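PDB 2ITM: xylulose kinase from Escherichia coli, which phosphorylates D-xylulose at the expense of ATP to give D-xylulose 5-phosphate, working as a homodimeric sugar kinase of the FGGY family. Local coordinates for residues A[98-103]-A[132-137]; A[114-117]-A[121-124]; A[297-302]-A[396-401]; A[407-412]-A[463-468]. All coordinates share one frame; numbering follows the deposited sequence.

Interaction 1 (A[98-103]-A[132-137])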
loop_
_atom_site.group_PDB
_atom_site.type_symbol
_atom_site.label_atom_id
_atom_site.label_comp_id
_atom_site.label_asym_id
_atom_site.label_seq_id
_atom_site.Cartn_x
_atom_site.Cartn_y
_atom_site.Cartn_z
ATOM N N ASP A 98 -16.883 23.257 -1.498
ATOM C CA ASP A 98 -15.936 24.197 -2.072
ATOM C C ASP A 98 -14.807 24.492 -1.087
ATOM O O ASP A 98 -15.041 24.719 0.087
ATOM C CB ASP A 98 -16.671 25.485 -2.438
ATOM C CG ASP A 98 -15.899 26.370 -3.393
ATOM O OD1 ASP A 98 -15.069 27.165 -2.933
ATOM O OD2 ASP A 98 -16.087 26.362 -4.618
ATOM N N GLY A 99 -13.580 24.501 -1.588
ATOM C CA GLY A 99 -12.417 24.751 -0.762
ATOM C C GLY A 99 -11.549 25.902 -1.172
ATOM O O GLY A 99 -10.354 25.891 -0.927
ATOM N N ARG A 100 -12.144 26.914 -1.779
ATOM C CA ARG A 100 -11.394 28.034 -2.310
ATOM C C ARG A 100 -10.968 29.064 -1.283
ATOM O O ARG A 100 -10.098 29.867 -1.559
ATOM C CB ARG A 100 -12.163 28.723 -3.428
ATOM C CG ARG A 100 -13.089 29.818 -2.964
ATOM C CD ARG A 100 -13.884 30.455 -4.072
ATOM N NE ARG A 100 -14.770 29.507 -4.728
ATOM C CZ ARG A 100 -15.566 29.807 -5.738
ATOM N NH1 ARG A 100 -15.599 31.034 -6.219
ATOM N NH2 ARG A 100 -16.340 28.873 -6.268
ATOM N N CYS A 101 -11.533 29.035 -0.084
ATOM C CA CYS A 101 -11.353 30.143 0.860
ATOM C C CYS A 101 -10.617 29.833 2.163
ATOM O O CYS A 101 -10.893 30.428 3.185
ATOM C CB CYS A 101 -12.688 30.811 1.181
ATOM S SG CYS A 101 -13.828 29.806 2.143
ATOM N N ALA A 102 -9.670 28.911 2.120
ATOM C CA ALA A 102 -8.865 28.609 3.295
ATOM C C ALA A 102 -8.204 29.829 3.918
ATOM O O ALA A 102 -8.224 29.993 5.127
ATOM C CB ALA A 102 -7.853 27.568 2.980
ATOM N N GLN A 103 -7.626 30.679 3.089
ATOM C CA GLN A 103 -6.929 31.863 3.565
ATOM C C GLN A 103 -7.860 32.751 4.372
ATOM O O GLN A 103 -7.514 33.248 5.432
ATOM C CB GLN A 103 -6.376 32.648 2.386
ATOM C CG GLN A 103 -5.245 33.573 2.742
ATOM C CD GLN A 103 -5.659 35.010 2.796
ATOM O OE1 GLN A 103 -6.746 35.357 2.374
ATOM N NE2 GLN A 103 -4.793 35.856 3.316
ATOM N N LEU A 132 -17.783 34.624 1.763
ATOM C CA LEU A 132 -18.107 36.002 1.473
ATOM C C LEU A 132 -16.949 36.978 1.540
ATOM O O LEU A 132 -16.892 37.916 0.761
ATOM C CB LEU A 132 -19.297 36.475 2.282
ATOM C CG LEU A 132 -20.519 36.180 1.403
ATOM C CD1 LEU A 132 -21.321 35.057 1.943
ATOM C CD2 LEU A 132 -21.331 37.382 1.039
ATOM N N LEU A 133 -16.035 36.747 2.472
ATOM C CA LEU A 133 -14.750 37.423 2.456
ATOM C C LEU A 133 -13.993 37.199 1.158
ATOM O O LEU A 133 -13.438 38.125 0.603
ATOM C CB LEU A 133 -13.903 37.002 3.648
ATOM C CG LEU A 133 -13.666 38.044 4.738
ATOM C CD1 LEU A 133 -14.871 38.155 5.626
ATOM C CD2 LEU A 133 -12.447 37.708 5.548
ATOM N N TRP A 134 -13.980 35.966 0.672
ATOM C CA TRP A 134 -13.342 35.656 -0.598
ATOM C C TRP A 134 -13.936 36.446 -1.755
ATOM O O TRP A 134 -13.215 37.047 -2.534
ATOM C CB TRP A 134 -13.401 34.160 -0.902
ATOM C CG TRP A 134 -12.646 33.741 -2.119
ATOM C CD1 TRP A 134 -11.402 33.225 -2.154
ATOM C CD2 TRP A 134 -13.087 33.803 -3.476
ATOM N NE1 TRP A 134 -11.026 32.954 -3.447
ATOM C CE2 TRP A 134 -12.053 33.300 -4.278
ATOM C CE3 TRP A 134 -14.256 34.228 -4.098
ATOM C CZ2 TRP A 134 -12.155 33.213 -5.657
ATOM C CZ3 TRP A 134 -14.353 34.135 -5.459
ATOM C CH2 TRP A 134 -13.310 33.638 -6.226
ATOM N N VAL A 135 -15.254 36.467 -1.851
ATOM C CA VAL A 135 -15.913 37.273 -2.861
ATOM C C VAL A 135 -15.571 38.757 -2.729
ATOM O O VAL A 135 -15.228 39.405 -3.702
ATOM C CB VAL A 135 -17.435 37.062 -2.866
ATOM C CG1 VAL A 135 -18.127 38.124 -3.717
ATOM C CG2 VAL A 135 -17.778 35.669 -3.360
ATOM N N GLN A 136 -15.635 39.280 -1.518
ATOM C CA GLN A 136 -15.203 40.641 -1.289
ATOM C C GLN A 136 -13.806 40.903 -1.833
ATOM O O GLN A 136 -13.553 41.938 -2.422
ATOM C CB GLN A 136 -15.273 41.018 0.183
ATOM C CG GLN A 136 -14.997 42.491 0.396
ATOM C CD GLN A 136 -14.971 42.889 1.841
ATOM O OE1 GLN A 136 -15.216 44.040 2.167
ATOM N NE2 GLN A 136 -14.653 41.935 2.718
ATOM N N ARG A 137 -12.915 39.937 -1.640
ATOM C CA ARG A 137 -11.501 40.112 -1.912
ATOM C C ARG A 137 -11.189 39.847 -3.366
ATOM O O ARG A 137 -10.295 40.444 -3.934
ATOM C CB ARG A 137 -10.678 39.185 -1.030
ATOM C CG ARG A 137 -10.538 39.670 0.389
ATOM C CD ARG A 137 -10.177 38.601 1.394
ATOM N NE ARG A 137 -8.819 38.119 1.206
ATOM C CZ ARG A 137 -7.737 38.778 1.588
ATOM N NH1 ARG A 137 -7.839 39.956 2.184
ATOM N NH2 ARG A 137 -6.546 38.253 1.368
#

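Interaction 2 (A[114-117]-A[121-124])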
loop_
_atom_site.group_PDB
_atom_site.type_symbol
_atom_site.label_atom_id
_atom_site.label_comp_id
_atom_site.label_asym_id
_atom_site.label_seq_id
_atom_site.Cartn_x
_atom_site.Cartn_y
_atom_site.Cartn_z
ATOM N N GLN A 114 -12.714 35.960 19.221
ATOM C CA GLN A 114 -13.714 35.189 19.894
ATOM C C GLN A 114 -14.638 34.416 18.970
ATOM O O GLN A 114 -15.651 33.919 19.377
ATOM C CB GLN A 114 -14.487 36.080 20.799
ATOM C CG GLN A 114 -13.814 36.220 22.117
ATOM C CD GLN A 114 -14.747 36.742 23.137
ATOM O OE1 GLN A 114 -15.403 37.731 22.920
ATOM N NE2 GLN A 114 -14.831 36.065 24.245
ATOM N N SER A 115 -14.261 34.312 17.721
ATOM C CA SER A 115 -15.093 33.606 16.804
ATOM C C SER A 115 -15.461 32.206 17.174
ATOM O O SER A 115 -16.567 31.839 16.996
ATOM C CB SER A 115 -14.582 33.711 15.407
ATOM O OG SER A 115 -13.863 32.578 15.065
ATOM N N ARG A 116 -14.543 31.413 17.688
ATOM C CA ARG A 116 -14.859 30.050 18.080
ATOM C C ARG A 116 -15.802 30.039 19.276
ATOM O O ARG A 116 -16.526 29.120 19.468
ATOM C CB ARG A 116 -13.599 29.194 18.316
ATOM C CG ARG A 116 -12.531 29.190 17.175
ATOM C CD ARG A 116 -11.390 28.155 17.292
ATOM N NE ARG A 116 -10.437 28.261 16.197
ATOM C CZ ARG A 116 -9.219 27.722 16.153
ATOM N NH1 ARG A 116 -8.752 27.003 17.154
ATOM N NH2 ARG A 116 -8.455 27.900 15.099
ATOM N N VAL A 117 -15.787 31.092 20.063
ATOM C CA VAL A 117 -16.665 31.194 21.220
ATOM C C VAL A 117 -18.097 31.521 20.803
ATOM O O VAL A 117 -19.028 31.006 21.353
ATOM C CB VAL A 117 -16.212 32.276 22.211
ATOM C CG1 VAL A 117 -17.353 32.785 22.950
ATOM C CG2 VAL A 117 -15.255 31.747 23.175
ATOM N N ASN A 121 -17.642 26.796 16.786
ATOM C CA ASN A 121 -16.989 26.026 15.750
ATOM C C ASN A 121 -15.618 26.549 15.389
ATOM O O ASN A 121 -15.333 27.723 15.539
ATOM C CB ASN A 121 -17.855 25.950 14.502
ATOM C CG ASN A 121 -19.077 25.128 14.713
ATOM O OD1 ASN A 121 -20.161 25.653 14.885
ATOM N ND2 ASN A 121 -18.906 23.833 14.725
ATOM N N LEU A 122 -14.781 25.654 14.895
ATOM C CA LEU A 122 -13.631 26.046 14.117
ATOM C C LEU A 122 -13.998 26.345 12.685
ATOM O O LEU A 122 -14.779 25.636 12.075
ATOM C CB LEU A 122 -12.545 24.977 14.175
ATOM C CG LEU A 122 -11.119 25.508 14.062
ATOM C CD1 LEU A 122 -10.330 25.250 15.322
ATOM C CD2 LEU A 122 -10.407 24.963 12.845
ATOM N N MET A 123 -13.405 27.403 12.160
ATOM C CA MET A 123 -13.780 27.931 10.874
ATOM C C MET A 123 -13.300 27.021 9.761
ATOM O O MET A 123 -12.159 26.594 9.745
ATOM C CB MET A 123 -13.228 29.336 10.708
ATOM C CG MET A 123 -13.753 30.069 9.508
ATOM S SD MET A 123 -15.473 30.532 9.617
ATOM C CE MET A 123 -15.387 31.734 10.920
ATOM N N MET A 124 -14.201 26.705 8.848
ATOM C CA MET A 124 -13.890 25.859 7.723
ATOM C C MET A 124 -14.299 26.549 6.439
ATOM O O MET A 124 -15.205 27.357 6.428
ATOM C CB MET A 124 -14.637 24.543 7.834
ATOM C CG MET A 124 -14.414 23.823 9.130
ATOM S SD MET A 124 -12.915 22.841 9.132
ATOM C CE MET A 124 -13.491 21.360 8.326
#

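Interaction 3 (A[297-302]-A[396-401])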
loop_
_atom_site.group_PDB
_atom_site.type_symbol
_atom_site.label_atom_id
_atom_site.label_comp_id
_atom_site.label_asym_id
_atom_site.label_seq_id
_atom_site.Cartn_x
_atom_site.Cartn_y
_atom_site.Cartn_z
ATOM N N CYS A 297 -17.129 1.671 2.816
ATOM C CA CYS A 297 -15.899 0.968 3.163
ATOM C C CYS A 297 -16.078 -0.542 3.041
ATOM O O CYS A 297 -15.355 -1.200 2.306
ATOM C CB CYS A 297 -15.436 1.352 4.565
ATOM S SG CYS A 297 -14.530 2.911 4.665
ATOM N N LEU A 298 -17.077 -1.066 3.743
ATOM C CA LEU A 298 -17.464 -2.466 3.664
ATOM C C LEU A 298 -17.626 -2.966 2.235
ATOM O O LEU A 298 -17.161 -4.038 1.890
ATOM C CB LEU A 298 -18.760 -2.702 4.421
ATOM C CG LEU A 298 -18.721 -2.649 5.937
ATOM C CD1 LEU A 298 -19.899 -3.403 6.516
ATOM C CD2 LEU A 298 -17.408 -3.181 6.478
ATOM N N ASP A 299 -18.301 -2.185 1.417
ATOM C CA ASP A 299 -18.421 -2.519 0.014
ATOM C C ASP A 299 -17.057 -2.660 -0.632
ATOM O O ASP A 299 -16.872 -3.443 -1.552
ATOM C CB ASP A 299 -19.258 -1.479 -0.716
ATOM C CG ASP A 299 -20.725 -1.601 -0.411
ATOM O OD1 ASP A 299 -21.415 -0.577 -0.442
ATOM O OD2 ASP A 299 -21.278 -2.675 -0.120
ATOM N N TRP A 300 -16.101 -1.889 -0.138
ATOM C CA TRP A 300 -14.805 -1.798 -0.786
ATOM C C TRP A 300 -13.921 -2.955 -0.350
ATOM O O TRP A 300 -13.395 -3.672 -1.189
ATOM C CB TRP A 300 -14.157 -0.437 -0.518
ATOM C CG TRP A 300 -12.707 -0.363 -0.827
ATOM C CD1 TRP A 300 -12.139 -0.036 -2.012
ATOM C CD2 TRP A 300 -11.634 -0.600 0.075
ATOM N NE1 TRP A 300 -10.772 -0.061 -1.909
ATOM C CE2 TRP A 300 -10.440 -0.412 -0.632
ATOM C CE3 TRP A 300 -11.558 -0.961 1.427
ATOM C CZ2 TRP A 300 -9.194 -0.577 -0.046
ATOM C CZ3 TRP A 300 -10.323 -1.127 2.003
ATOM C CH2 TRP A 300 -9.160 -0.931 1.278
ATOM N N ALA A 301 -13.797 -3.157 0.956
ATOM C CA ALA A 301 -13.259 -4.398 1.482
ATOM C C ALA A 301 -13.725 -5.678 0.814
ATOM O O ALA A 301 -12.994 -6.650 0.752
ATOM C CB ALA A 301 -13.622 -4.564 2.942
ATOM N N ALA A 302 -14.946 -5.647 0.304
ATOM C CA ALA A 302 -15.503 -6.758 -0.440
ATOM C C ALA A 302 -14.862 -6.866 -1.800
ATOM O O ALA A 302 -14.273 -7.880 -2.131
ATOM C CB ALA A 302 -17.000 -6.612 -0.568
ATOM N N GLY A 396 -24.197 0.477 5.788
ATOM C CA GLY A 396 -23.084 -0.062 6.546
ATOM C C GLY A 396 -23.491 -0.829 7.784
ATOM O O GLY A 396 -22.760 -1.664 8.264
ATOM N N ALA A 397 -24.690 -0.537 8.279
ATOM C CA ALA A 397 -25.153 -1.052 9.555
ATOM C C ALA A 397 -25.815 -2.402 9.438
ATOM O O ALA A 397 -26.354 -2.910 10.409
ATOM C CB ALA A 397 -26.088 -0.091 10.176
ATOM N N ARG A 398 -25.778 -2.994 8.253
ATOM C CA ARG A 398 -26.657 -4.096 7.954
ATOM C C ARG A 398 -26.185 -5.418 8.564
ATOM O O ARG A 398 -27.004 -6.208 9.023
ATOM C CB ARG A 398 -26.924 -4.204 6.458
ATOM C CG ARG A 398 -25.748 -4.745 5.647
ATOM C CD ARG A 398 -25.603 -4.138 4.251
ATOM N NE ARG A 398 -25.705 -5.139 3.192
ATOM C CZ ARG A 398 -25.164 -5.026 1.985
ATOM N NH1 ARG A 398 -24.462 -3.950 1.663
ATOM N NH2 ARG A 398 -25.328 -6.000 1.096
ATOM N N SER A 399 -24.875 -5.638 8.607
ATOM C CA SER A 399 -24.312 -6.855 9.176
ATOM C C SER A 399 -24.443 -6.979 10.690
ATOM O O SER A 399 -24.000 -6.122 11.437
ATOM C CB SER A 399 -22.863 -7.031 8.747
ATOM O OG SER A 399 -22.317 -8.223 9.253
ATOM N N GLU A 400 -25.071 -8.063 11.127
ATOM C CA GLU A 400 -25.183 -8.387 12.541
ATOM C C GLU A 400 -23.827 -8.607 13.194
ATOM O O GLU A 400 -23.559 -8.118 14.275
ATOM C CB GLU A 400 -26.039 -9.636 12.707
ATOM C CG GLU A 400 -26.166 -10.153 14.122
ATOM C CD GLU A 400 -26.843 -11.509 14.169
ATOM O OE1 GLU A 400 -26.579 -12.330 13.275
ATOM O OE2 GLU A 400 -27.636 -11.746 15.094
ATOM N N TYR A 401 -22.972 -9.345 12.514
ATOM C CA TYR A 401 -21.631 -9.570 12.996
ATOM C C TYR A 401 -20.912 -8.263 13.280
ATOM O O TYR A 401 -20.302 -8.105 14.322
ATOM C CB TYR A 401 -20.831 -10.402 12.007
ATOM C CG TYR A 401 -19.432 -10.667 12.483
ATOM C CD1 TYR A 401 -19.203 -11.169 13.749
ATOM C CD2 TYR A 401 -18.342 -10.396 11.683
ATOM C CE1 TYR A 401 -17.943 -11.408 14.195
ATOM C CE2 TYR A 401 -17.069 -10.627 12.121
ATOM C CZ TYR A 401 -16.874 -11.132 13.385
ATOM O OH TYR A 401 -15.609 -11.374 13.845
#

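Interaction 4 (A[407-412]-A[463-468])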
loop_
_atom_site.group_PDB
_atom_site.type_symbol
_atom_site.label_atom_id
_atom_site.label_comp_id
_atom_site.label_asym_id
_atom_site.label_seq_id
_atom_site.Cartn_x
_atom_site.Cartn_y
_atom_site.Cartn_z
ATOM N N ALA A 407 -19.999 -2.863 18.797
ATOM C CA ALA A 407 -20.370 -2.752 20.184
ATOM C C ALA A 407 -19.274 -3.240 21.124
ATOM O O ALA A 407 -19.025 -2.646 22.157
ATOM C CB ALA A 407 -21.649 -3.493 20.422
ATOM N N ASP A 408 -18.618 -4.323 20.737
ATOM C CA ASP A 408 -17.556 -4.914 21.527
ATOM C C ASP A 408 -16.376 -3.980 21.628
ATOM O O ASP A 408 -15.832 -3.754 22.695
ATOM C CB ASP A 408 -17.125 -6.232 20.896
ATOM C CG ASP A 408 -18.202 -7.309 20.961
ATOM O OD1 ASP A 408 -19.127 -7.199 21.781
ATOM O OD2 ASP A 408 -18.170 -8.308 20.231
ATOM N N ILE A 409 -15.995 -3.433 20.482
ATOM C CA ILE A 409 -14.929 -2.455 20.362
ATOM C C ILE A 409 -15.214 -1.187 21.138
ATOM O O ILE A 409 -14.365 -0.701 21.854
ATOM C CB ILE A 409 -14.686 -2.124 18.882
ATOM C CG1 ILE A 409 -13.925 -3.249 18.206
ATOM C CG2 ILE A 409 -13.930 -0.840 18.740
ATOM C CD1 ILE A 409 -13.666 -3.015 16.784
ATOM N N SER A 410 -16.412 -0.651 20.983
ATOM C CA SER A 410 -16.711 0.693 21.431
ATOM C C SER A 410 -17.147 0.783 22.880
ATOM O O SER A 410 -17.041 1.831 23.491
ATOM C CB SER A 410 -17.760 1.335 20.537
ATOM O OG SER A 410 -19.048 0.885 20.852
ATOM N N GLY A 411 -17.665 -0.305 23.418
ATOM C CA GLY A 411 -18.225 -0.279 24.752
ATOM C C GLY A 411 -19.593 0.359 24.782
ATOM O O GLY A 411 -20.101 0.713 25.823
ATOM N N GLN A 412 -20.175 0.507 23.604
ATOM C CA GLN A 412 -21.404 1.248 23.428
ATOM C C GLN A 412 -22.530 0.328 23.019
ATOM O O GLN A 412 -22.365 -0.512 22.157
ATOM C CB GLN A 412 -21.202 2.302 22.358
ATOM C CG GLN A 412 -21.991 3.539 22.564
ATOM C CD GLN A 412 -21.472 4.368 23.699
ATOM O OE1 GLN A 412 -20.272 4.428 23.925
ATOM N NE2 GLN A 412 -22.391 5.017 24.420
ATOM N N ALA A 463 -12.686 -6.070 26.515
ATOM C CA ALA A 463 -11.386 -6.061 27.156
ATOM C C ALA A 463 -10.280 -6.461 26.202
ATOM O O ALA A 463 -9.189 -5.920 26.257
ATOM C CB ALA A 463 -11.378 -6.942 28.365
ATOM N N ALA A 464 -10.574 -7.413 25.334
ATOM C CA ALA A 464 -9.623 -7.879 24.342
ATOM C C ALA A 464 -9.326 -6.814 23.300
ATOM O O ALA A 464 -8.262 -6.794 22.701
ATOM C CB ALA A 464 -10.130 -9.121 23.678
ATOM N N TYR A 465 -10.285 -5.936 23.076
ATOM C CA TYR A 465 -10.144 -4.957 22.026
ATOM C C TYR A 465 -9.343 -3.753 22.497
ATOM O O TYR A 465 -8.749 -3.064 21.707
ATOM C CB TYR A 465 -11.500 -4.568 21.440
ATOM C CG TYR A 465 -11.912 -5.398 20.251
ATOM C CD1 TYR A 465 -13.105 -6.075 20.238
ATOM C CD2 TYR A 465 -11.100 -5.496 19.134
ATOM C CE1 TYR A 465 -13.485 -6.834 19.157
ATOM C CE2 TYR A 465 -11.472 -6.242 18.041
ATOM C CZ TYR A 465 -12.667 -6.909 18.055
ATOM O OH TYR A 465 -13.043 -7.664 16.981
ATOM N N GLN A 466 -9.324 -3.514 23.798
ATOM C CA GLN A 466 -8.815 -2.254 24.290
ATOM C C GLN A 466 -7.349 -2.000 23.942
ATOM O O GLN A 466 -7.013 -0.932 23.477
ATOM C CB GLN A 466 -9.084 -2.074 25.775
ATOM C CG GLN A 466 -10.513 -1.737 26.115
ATOM C CD GLN A 466 -10.900 -0.345 25.716
ATOM O OE1 GLN A 466 -10.407 0.628 26.284
ATOM N NE2 GLN A 466 -11.792 -0.234 24.744
ATOM N N PRO A 467 -6.484 -2.983 24.153
ATOM C CA PRO A 467 -5.086 -2.847 23.748
ATOM C C PRO A 467 -4.893 -2.704 22.246
ATOM O O PRO A 467 -3.944 -2.082 21.825
ATOM C CB PRO A 467 -4.427 -4.129 24.250
ATOM C CG PRO A 467 -5.525 -5.046 24.601
ATOM C CD PRO A 467 -6.725 -4.237 24.874
ATOM N N ARG A 468 -5.794 -3.270 21.460
ATOM C CA ARG A 468 -5.760 -3.073 20.025
ATOM C C ARG A 468 -6.114 -1.644 19.600
ATOM O O ARG A 468 -5.524 -1.106 18.682
ATOM C CB ARG A 468 -6.646 -4.088 19.315
ATOM C CG ARG A 468 -6.196 -5.512 19.497
ATOM C CD ARG A 468 -7.161 -6.550 18.986
ATOM N NE ARG A 468 -6.474 -7.639 18.304
ATOM C CZ ARG A 468 -6.023 -8.703 18.922
ATOM N NH1 ARG A 468 -6.198 -8.807 20.225
ATOM N NH2 ARG A 468 -5.405 -9.661 18.266
#

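Interaction 1 (A[98-103]-A[132-137])
A cation-pi contact between Arg100 and Trp134 fastens the turn leading into helix 102-111 to helix 128-138, within the N-terminal FGGY domain. The arginine crosses the indole at about a right angle. Its CD does the closest touching, 3.4 Å from the centroid of the Trp134 six-membered ring, a CH-pi contact centred over one face. Further along, CZ of Arg100 stands 4.7 Å from that same centroid of Trp134, with the guanidinium plane turned 83° from the ring, so that an edge of the cation, not its flat side, is presented to the indole. A bend at chi3 (62°) folds the chain back toward Asp98. There NE and NH2 grip the carboxylate side-on, the first at 3.0 Å from Asp98 OD1, which also accepts from the backbone N of Arg100 and so closes an Asx turn just ahead of the helix N-cap, Cys101. Glu42 shares the charge of NH2. Trp40 also meets both Arg100 and Trp134, and His138 stacks with the indole. With a leucine in place of Trp134, Arg100 would probably lose the aromatic face beneath its CD and the turn this hold on helix 128-138. Nearer the first helix, Cys101 CB rests 4.0 Å from Trp134 CB.

Interaction 2 (A[114-117]-A[121-124])
Arg116, Leu122 and Asn121 bury most of the surface here, where the chain leaves the short helix 115-119 and doubles back alongside it. Arg116 gives the largest share. Its chain, extended from CG to NE, runs beside the side chain of Leu122, both pointing the same way, and the isobutyl group lies against one face of the guanidinium. CG of Leu122 stands 3.4 Å above that plane, offset toward its rim; the methyl CD1 is modelled too close to Arg116 for its exact placing to be trusted. With CG anti to the carbonyl carbon (chi1 -51°), the arginine leaves its helix in the direction of the returning loop. Its charge is answered by Glu109 of helix 102-111, which forms a salt bridge with NH2 and also accepts from the backbone N of Met123, so one carboxylate ties both segments to the preceding helix. The chain reverses tightly after the helix: only three residues separate the segments, and Thr119 among them bonds through OG1 to the backbone O of Ser115 and the backbone N of Asn121. Asn121 contributes chiefly through its backbone. Asn121 O accepts a CA-H...O contact from Arg116 CA at 3.5 Å, with 148° at the hydrogen, and lies 3.6 Å from Arg116 CB. The Asn121 side chain touches His275 and Phe277 of the C-terminal domain, and comes within about 8 Å of the bound D-xylulose. Met123 CE approaches Ser115 OG at 4.5 Å; that hydroxyl is buried and has no polar partner in the model.

Interaction 3 (A[297-302]-A[396-401])
Asp299 and Arg398 reach toward one another between helix 294-304 and the turn that precedes helix 400-410. Their side chains cross at about a right angle, and the carboxylate and guanidinium planes stand 66° apart. This is not the coplanar, two-pronged pairing of the classic arginine-carboxylate bridge: a single pair of atoms, Asp299 OD2 and Arg398 NH1, makes the approach, at 3.9 Å, a long salt bridge. Arg398 gets there by a folded route. Its CG sits between the backbone N and the carbonyl carbon (chi1 74°), and further bends at chi2 and chi3 bring the guanidinium round to the aspartate. Val310 of helix 310-316 touches both side chains.

Beside the charged pair, Leu298 sets its methyl CD1 3.8 Å from Gly396 O, an apolar group against a backbone carbonyl. The glycine itself is bonded through its backbone to Leu253, which ties the turn to the sheet of the C-terminal FGGY domain, while Leu298 also packs on Leu366 of helix 358-381. On another side of helix 294-304, Trp300 meets His354 of the second subunit, so the same helix also faces the dimer partner.

Because both charged residues are exposed and their closest atoms lie so far apart, the attraction is probably modest and solvent-screened, with the buried Leu298-Gly396 touch accounting for more of the surface covered.

Interaction 4 (A[407-412]-A[463-468])
The ring of Tyr465 carries Ile409 on one face: CG1 of the isoleucine stands 3.4 Å above the plane, over the ring centre, in a CH-pi contact whose line to the centroid is tilted 8° from the ring normal. CG1 is nearly equidistant from the ring carbons, at 3.6 Å from both Tyr465 CG and CD1, while Ile409 CD1 continues across the ring to lie 4.1 Å from CE2. Asp408 CB approaches obliquely, 4.1 Å from Tyr465 CD1. Ile409 places CG1 anti to its carbonyl carbon (chi1 -76°) with the chain extended beyond it, and this lays the ethyl arm over the aromatic ring.

The polar ends look elsewhere. Tyr465 OH is hydrogen-bonded to Glu367 of helix 358-381, which fixes the far end of the ring, and the Asp408 carboxylate pairs with Arg461 and accepts from the backbone N of Asp458, joining helix 400-410 to the beginning of helix 459-479. A smaller alanine in place of Tyr465 would probably leave one side of Ile409 uncovered and Glu367 without its hydroxyl partner.

Just beyond the contact, helix 400-410 ends at Gly411, which has positive phi, and Ser410 OG accepts from the backbone N of Gln412 at 3.0 Å in an ST turn. The contact thus sits at a three-helix junction: Ile409 of helix 400-410 and Tyr465 of helix 459-479 meet over helix 358-381, with Tyr371 and Ala374 touching Ile409 and Arg363 touching Tyr465, and past the turn the chain enters strand 414-417 of the C-terminal sheet.

The four contacts fall into two pairs, one in each domain of the kinase. Interactions 1 and 2 lie in the N-terminal domain with centres 16 Å apart; the chain segment spanned by interaction 1 contains interaction 2, and helix 102-111, which begins in interaction 1, precedes helix 115-119 of interaction 2. Interaction 2 is the nearer to the sugar: the Asn121 side chain is about 8 Å from the bound D-xylulose, that of Cys101 about 13 Å. Interactions 3 and 4, centred 19 Å apart, share helix 400-410, one near its start and the other at its end, and both lie away from the sugar site. Between the pairs, centres are 33 to 42 Å apart.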